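Local coordinates for protein Exo-alpha-sialidase (Clostridium perfringens, PDB 2VO8) that probably hydrolyses terminal sialic acid residues from glycans and, through the cohesin module described here, probably binds dockerin-bearing partners to build toxin complexes, at residues A[19-23]-A[102-106]; A[59-63]-A[95-99]. All coordinates share one frame. Numbering follows the deposited sequence.

In the fold
Both contacts draw on strand 95-103 of the all-beta cohesin module, at places whose centres lie about 20 Å apart. Contact 2 is central, about 7 Å from the chain centre, and is antiparallel sheet pairing with strand 55-62: repeated backbone hydrogen bonds, Ile-60 and Val-99 on the inner face, Thr-61 and Lys-98 on the other, with Phe-63 packing just past the strand end. Contact 1 lies at one end of the module, about 19 Å from the centre, where strand 95-103 runs out and passes the short strand 19-21. There a single backbone hydrogen bond, proline and two valines replace the ladder. In sequence, contact 2 falls between the segments of contact 1.

Contact 1: residues A[19-23]-A[102-106]; sequences EVQVG and TPKIS
Residues 19-21 form a short extended strand leading into a turn at Val-22 and Gly-23, while 102-103 end a longer strand that continues as loop through Ser-106. The touching parts run 105° apart, so no ladder forms; Val-22 lies nearest Pro-103 (CA to CA 4.5 Å) and Gly-23 nearest Thr-102 (5.9 Å). Val-20, chi1 m, sets CG2 3.7 Å from Pro-103 CG, an apolar contact suited to a buried place where Ile-138 and Phe-26 also touch both side chains. Gln-21 contributes its carbonyl, O 3.3 Å from Pro-103 CD; the side chain points away, its NE2 hydrogen-bonded to Glu-140 O. This is one end of the cohesin beta-sandwich: strand 19-21 pairs in parallel with strand 126-139, and the end of strand 95-103 crosses beside it. A proline suits that end, having no NH to donate and a compact apolar ring. The branched, apolar side chain of Val-22 (phi/psi -49/133, chi1 t) suits a partly exposed place: it packs on the backbone of residues 104-106, CG2 3.5 Å from both Ile-105 C and Ser-106 N and CG1 4.0 Å from Lys-104 C, and touches Ile-138; its CA makes a CA-H...O contact with Pro-103 O at 3.5 Å. Gly-23 takes phi/psi 78/4, a positive phi that glycine adopts easily. Its N donates a nearly straight hydrogen bond to Pro-103 O (3.0 Å, 172°), and its C rests 3.6 Å from CG2 of Thr-102, whose OG1 is hydrogen-bonded to Asn-58 OD1.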
loop_
_atom_site.group_PDB
_atom_site.type_symbol
_atom_site.label_atom_id
_atom_site.label_comp_id
_atom_site.label_asym_id
_atom_site.label_seq_id
_atom_site.Cartn_x
_atom_site.Cartn_y
_atom_site.Cartn_z
ATOM N N GLU A 19 -14.854 -8.316 -0.759
ATOM C CA GLU A 19 -15.700 -8.354 0.422
ATOM C C GLU A 19 -14.859 -8.694 1.629
ATOM O O GLU A 19 -14.038 -9.648 1.605
ATOM C CB GLU A 19 -16.859 -9.337 0.265
ATOM C CG GLU A 19 -17.860 -8.861 -0.831
ATOM C CD GLU A 19 -19.134 -9.664 -0.895
ATOM O OE1 GLU A 19 -19.548 -10.273 0.115
ATOM O OE2 GLU A 19 -19.750 -9.666 -1.993
ATOM N N VAL A 20 -15.093 -7.888 2.665
ATOM C CA VAL A 20 -14.510 -8.073 3.994
ATOM C C VAL A 20 -15.660 -8.151 5.006
ATOM O O VAL A 20 -16.844 -7.996 4.615
ATOM C CB VAL A 20 -13.517 -6.957 4.273
ATOM C CG1 VAL A 20 -12.416 -6.983 3.164
ATOM C CG2 VAL A 20 -14.185 -5.588 4.359
ATOM N N GLN A 21 -15.356 -8.421 6.270
ATOM C CA GLN A 21 -16.442 -8.601 7.248
ATOM C C GLN A 21 -16.103 -8.034 8.629
ATOM O O GLN A 21 -14.995 -8.221 9.120
ATOM C CB GLN A 21 -16.849 -10.066 7.310
ATOM C CG GLN A 21 -18.000 -10.366 8.292
ATOM C CD GLN A 21 -18.352 -11.850 8.316
ATOM O OE1 GLN A 21 -17.606 -12.645 7.797
ATOM N NE2 GLN A 21 -19.483 -12.216 8.942
ATOM N N VAL A 22 -17.065 -7.335 9.259
ATOM C CA VAL A 22 -16.856 -6.777 10.609
ATOM C C VAL A 22 -16.283 -7.867 11.518
ATOM O O VAL A 22 -16.793 -9.014 11.518
ATOM C CB VAL A 22 -18.162 -6.260 11.243
ATOM C CG1 VAL A 22 -17.938 -5.872 12.711
ATOM C CG2 VAL A 22 -18.711 -5.125 10.445
ATOM N N GLY A 23 -15.236 -7.524 12.255
ATOM C CA GLY A 23 -14.562 -8.456 13.163
ATOM C C GLY A 23 -13.582 -9.504 12.609
ATOM O O GLY A 23 -13.043 -10.300 13.376
ATOM N N THR A 102 -9.017 -4.624 10.343
ATOM C CA THR A 102 -10.252 -5.314 10.754
ATOM C C THR A 102 -11.421 -4.321 10.661
ATOM O O THR A 102 -11.363 -3.235 11.270
ATOM C CB THR A 102 -10.170 -5.862 12.176
ATOM O OG1 THR A 102 -9.033 -6.750 12.300
ATOM C CG2 THR A 102 -11.491 -6.581 12.589
ATOM N N PRO A 103 -12.444 -4.661 9.877
ATOM C CA PRO A 103 -13.596 -3.713 9.821
ATOM C C PRO A 103 -14.341 -3.694 11.137
ATOM O O PRO A 103 -14.351 -4.692 11.840
ATOM C CB PRO A 103 -14.485 -4.267 8.697
ATOM C CG PRO A 103 -13.619 -5.377 7.990
ATOM C CD PRO A 103 -12.650 -5.837 9.019
ATOM N N LYS A 104 -14.907 -2.543 11.502
ATOM C CA LYS A 104 -15.728 -2.521 12.738
ATOM C C LYS A 104 -17.138 -1.987 12.518
ATOM O O LYS A 104 -17.903 -1.881 13.500
ATOM C CB LYS A 104 -15.004 -1.750 13.824
ATOM C CG LYS A 104 -14.732 -0.280 13.543
ATOM C CD LYS A 104 -14.017 0.292 14.716
ATOM C CE LYS A 104 -13.705 1.767 14.641
ATOM N NZ LYS A 104 -14.863 2.685 14.987
ATOM N N ILE A 105 -17.458 -1.611 11.287
ATOM C CA ILE A 105 -18.820 -1.239 10.874
ATOM C C ILE A 105 -19.131 -1.748 9.491
ATOM O O ILE A 105 -18.322 -1.612 8.587
ATOM C CB ILE A 105 -19.034 0.291 10.764
ATOM C CG1 ILE A 105 -18.831 0.955 12.108
ATOM C CG2 ILE A 105 -20.449 0.597 10.209
ATOM C CD1 ILE A 105 -18.738 2.497 12.001
ATOM N N SER A 106 -20.341 -2.250 9.292
ATOM C CA SER A 106 -20.774 -2.635 7.948
ATOM C C SER A 106 -20.952 -1.410 7.032
ATOM O O SER A 106 -21.323 -0.277 7.475
ATOM C CB SER A 106 -22.058 -3.451 8.008
ATOM O OG SER A 106 -23.142 -2.613 8.383
#

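Contact 2: residues A[59-63]-A[95-99]; sequences EITSF and DLVKV
Phe-63, Lys-98 and Asp-95 lose the most surface in this antiparallel pairing, where the axes of strands 59-62 and 95-99 approach to 4.7 Å, directions 159° apart. Lys-98 faces Thr-61 in a hydrogen-bonded pair (CA to CA 5.3 Å): Thr-61 N donates to Lys-98 O at 3.0 Å, Lys-98 N to Thr-61 O at 2.8 Å. Their side chains share one face, Thr-61 OG1 3.7 Å from Lys-98 CB; water 1 is hydrogen-bonded to Thr-61 OG1 (2.8 Å) and can donate to Lys-98 O (3.3 Å), though more acceptors than protons are in its reach. The aliphatic part of Lys-98 (chi1 m, chi2 t, chi3 -112°, between wells) suits this partly exposed face, CG packing 3.9 Å from Phe-63 CD1; CE comes within 3.5 Å of Ser-62 O. Phe-63 (phi/psi -72/-24, chi1 t, chi2 84°) turns off the strand but still donates from N to Leu-96 O at 2.9 Å. Its ring face receives Asp-95 CB in a CH-pi contact (3.5 Å from the centroid, 5° off the normal), while the Asp-95 carboxylate makes a salt bridge with Lys-15. Ile-60 with Val-99 (CA to CA 4.5 Å) and Ser-62 with Val-97 (4.7 Å) form non-hydrogen-bonded pairs. Branched aliphatics suit the inner face: Ile-60 CG2 meets Val-97 CG1 at 3.4 Å and Ile-60 CG1 meets Val-99 CG1 at 3.9 Å. Strand 95-103 runs between strand 55-62 and strand 26-33, where Leu-96 and Val-97 both face Leu-30 in a classic beta bulge; strands 67-75, 78-85 and 41-49 pack on the aliphatic face, closing the cohesin sandwich.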
loop_
_atom_site.group_PDB
_atom_site.type_symbol
_atom_site.label_atom_id
_atom_site.label_comp_id
_atom_site.label_asym_id
_atom_site.label_seq_id
_atom_site.Cartn_x
_atom_site.Cartn_y
_atom_site.Cartn_z
ATOM N N GLU A 59 -1.591 -3.884 11.730
ATOM C CA GLU A 59 -0.108 -3.857 11.558
ATOM C C GLU A 59 0.177 -3.676 10.078
ATOM O O GLU A 59 -0.639 -4.081 9.230
ATOM C CB GLU A 59 0.579 -5.123 12.010
ATOM C CG GLU A 59 -0.012 -6.394 11.392
ATOM C CD GLU A 59 0.874 -7.653 11.507
ATOM O OE1 GLU A 59 1.819 -7.665 12.350
ATOM O OE2 GLU A 59 0.588 -8.645 10.775
ATOM N N ILE A 60 1.322 -3.070 9.797
ATOM C CA ILE A 60 1.771 -2.850 8.420
ATOM C C ILE A 60 3.160 -3.493 8.381
ATOM O O ILE A 60 4.038 -3.141 9.167
ATOM C CB ILE A 60 1.832 -1.376 8.088
ATOM C CG1 ILE A 60 0.416 -0.759 8.018
ATOM C CG2 ILE A 60 2.516 -1.118 6.739
ATOM C CD1 ILE A 60 0.473 0.703 7.938
ATOM N N THR A 61 3.328 -4.476 7.510
ATOM C CA THR A 61 4.597 -5.189 7.425
ATOM C C THR A 61 5.104 -5.360 6.000
ATOM O O THR A 61 4.385 -5.190 4.992
ATOM C CB THR A 61 4.476 -6.586 8.042
ATOM O OG1 THR A 61 3.480 -7.313 7.355
ATOM C CG2 THR A 61 4.086 -6.508 9.566
ATOM N N SER A 62 6.370 -5.712 5.903
ATOM C CA SER A 62 6.946 -5.970 4.578
ATOM C C SER A 62 6.386 -7.238 3.960
ATOM O O SER A 62 6.052 -8.224 4.638
ATOM C CB SER A 62 8.482 -6.044 4.697
ATOM O OG SER A 62 8.809 -7.188 5.429
ATOM N N PHE A 63 6.270 -7.228 2.623
ATOM C CA PHE A 63 5.716 -8.366 1.924
ATOM C C PHE A 63 6.693 -9.547 1.942
ATOM O O PHE A 63 6.282 -10.702 1.868
ATOM C CB PHE A 63 5.266 -7.979 0.505
ATOM C CG PHE A 63 4.473 -9.044 -0.186
ATOM C CD1 PHE A 63 3.109 -9.172 0.036
ATOM C CD2 PHE A 63 5.098 -9.919 -1.078
ATOM C CE1 PHE A 63 2.376 -10.179 -0.626
ATOM C CE2 PHE A 63 4.380 -10.896 -1.729
ATOM C CZ PHE A 63 3.015 -11.034 -1.503
ATOM N N ASP A 95 5.171 -7.156 -5.054
ATOM C CA ASP A 95 4.374 -6.762 -3.919
ATOM C C ASP A 95 5.339 -6.382 -2.778
ATOM O O ASP A 95 6.387 -7.050 -2.565
ATOM C CB ASP A 95 3.407 -7.891 -3.548
ATOM C CG ASP A 95 2.328 -8.113 -4.629
ATOM O OD1 ASP A 95 2.225 -7.282 -5.533
ATOM O OD2 ASP A 95 1.596 -9.103 -4.561
ATOM N N LEU A 96 5.017 -5.278 -2.110
ATOM C CA LEU A 96 5.936 -4.622 -1.185
ATOM C C LEU A 96 5.461 -4.567 0.288
ATOM O O LEU A 96 6.272 -4.692 1.202
ATOM C CB LEU A 96 6.236 -3.212 -1.671
ATOM C CG LEU A 96 6.957 -3.071 -3.012
ATOM C CD1 LEU A 96 7.206 -1.631 -3.335
ATOM C CD2 LEU A 96 8.318 -3.829 -2.949
ATOM N N VAL A 97 4.159 -4.390 0.503
ATOM C CA VAL A 97 3.647 -4.100 1.849
ATOM C C VAL A 97 2.324 -4.838 2.081
ATOM O O VAL A 97 1.512 -4.950 1.156
ATOM C CB VAL A 97 3.395 -2.604 2.052
ATOM C CG1 VAL A 97 2.831 -2.341 3.554
ATOM C CG2 VAL A 97 4.612 -1.772 1.714
ATOM N N LYS A 98 2.152 -5.369 3.299
ATOM C CA LYS A 98 0.888 -5.975 3.757
ATOM C C LYS A 98 0.299 -5.011 4.781
ATOM O O LYS A 98 0.942 -4.731 5.792
ATOM C CB LYS A 98 1.157 -7.289 4.485
ATOM C CG LYS A 98 1.814 -8.389 3.674
ATOM C CD LYS A 98 1.840 -9.717 4.450
ATOM C CE LYS A 98 3.224 -10.204 4.894
ATOM N NZ LYS A 98 3.136 -11.717 4.954
ATOM N N VAL A 99 -0.918 -4.515 4.541
ATOM C CA VAL A 99 -1.615 -3.670 5.519
ATOM C C VAL A 99 -2.778 -4.484 6.100
ATOM O O VAL A 99 -3.669 -4.910 5.387
ATOM C CB VAL A 99 -2.149 -2.332 4.905
ATOM C CG1 VAL A 99 -2.838 -1.445 5.976
ATOM C CG2 VAL A 99 -1.079 -1.564 4.223
HETATM O O HOH W 1 0.820 -6.954 8.208
#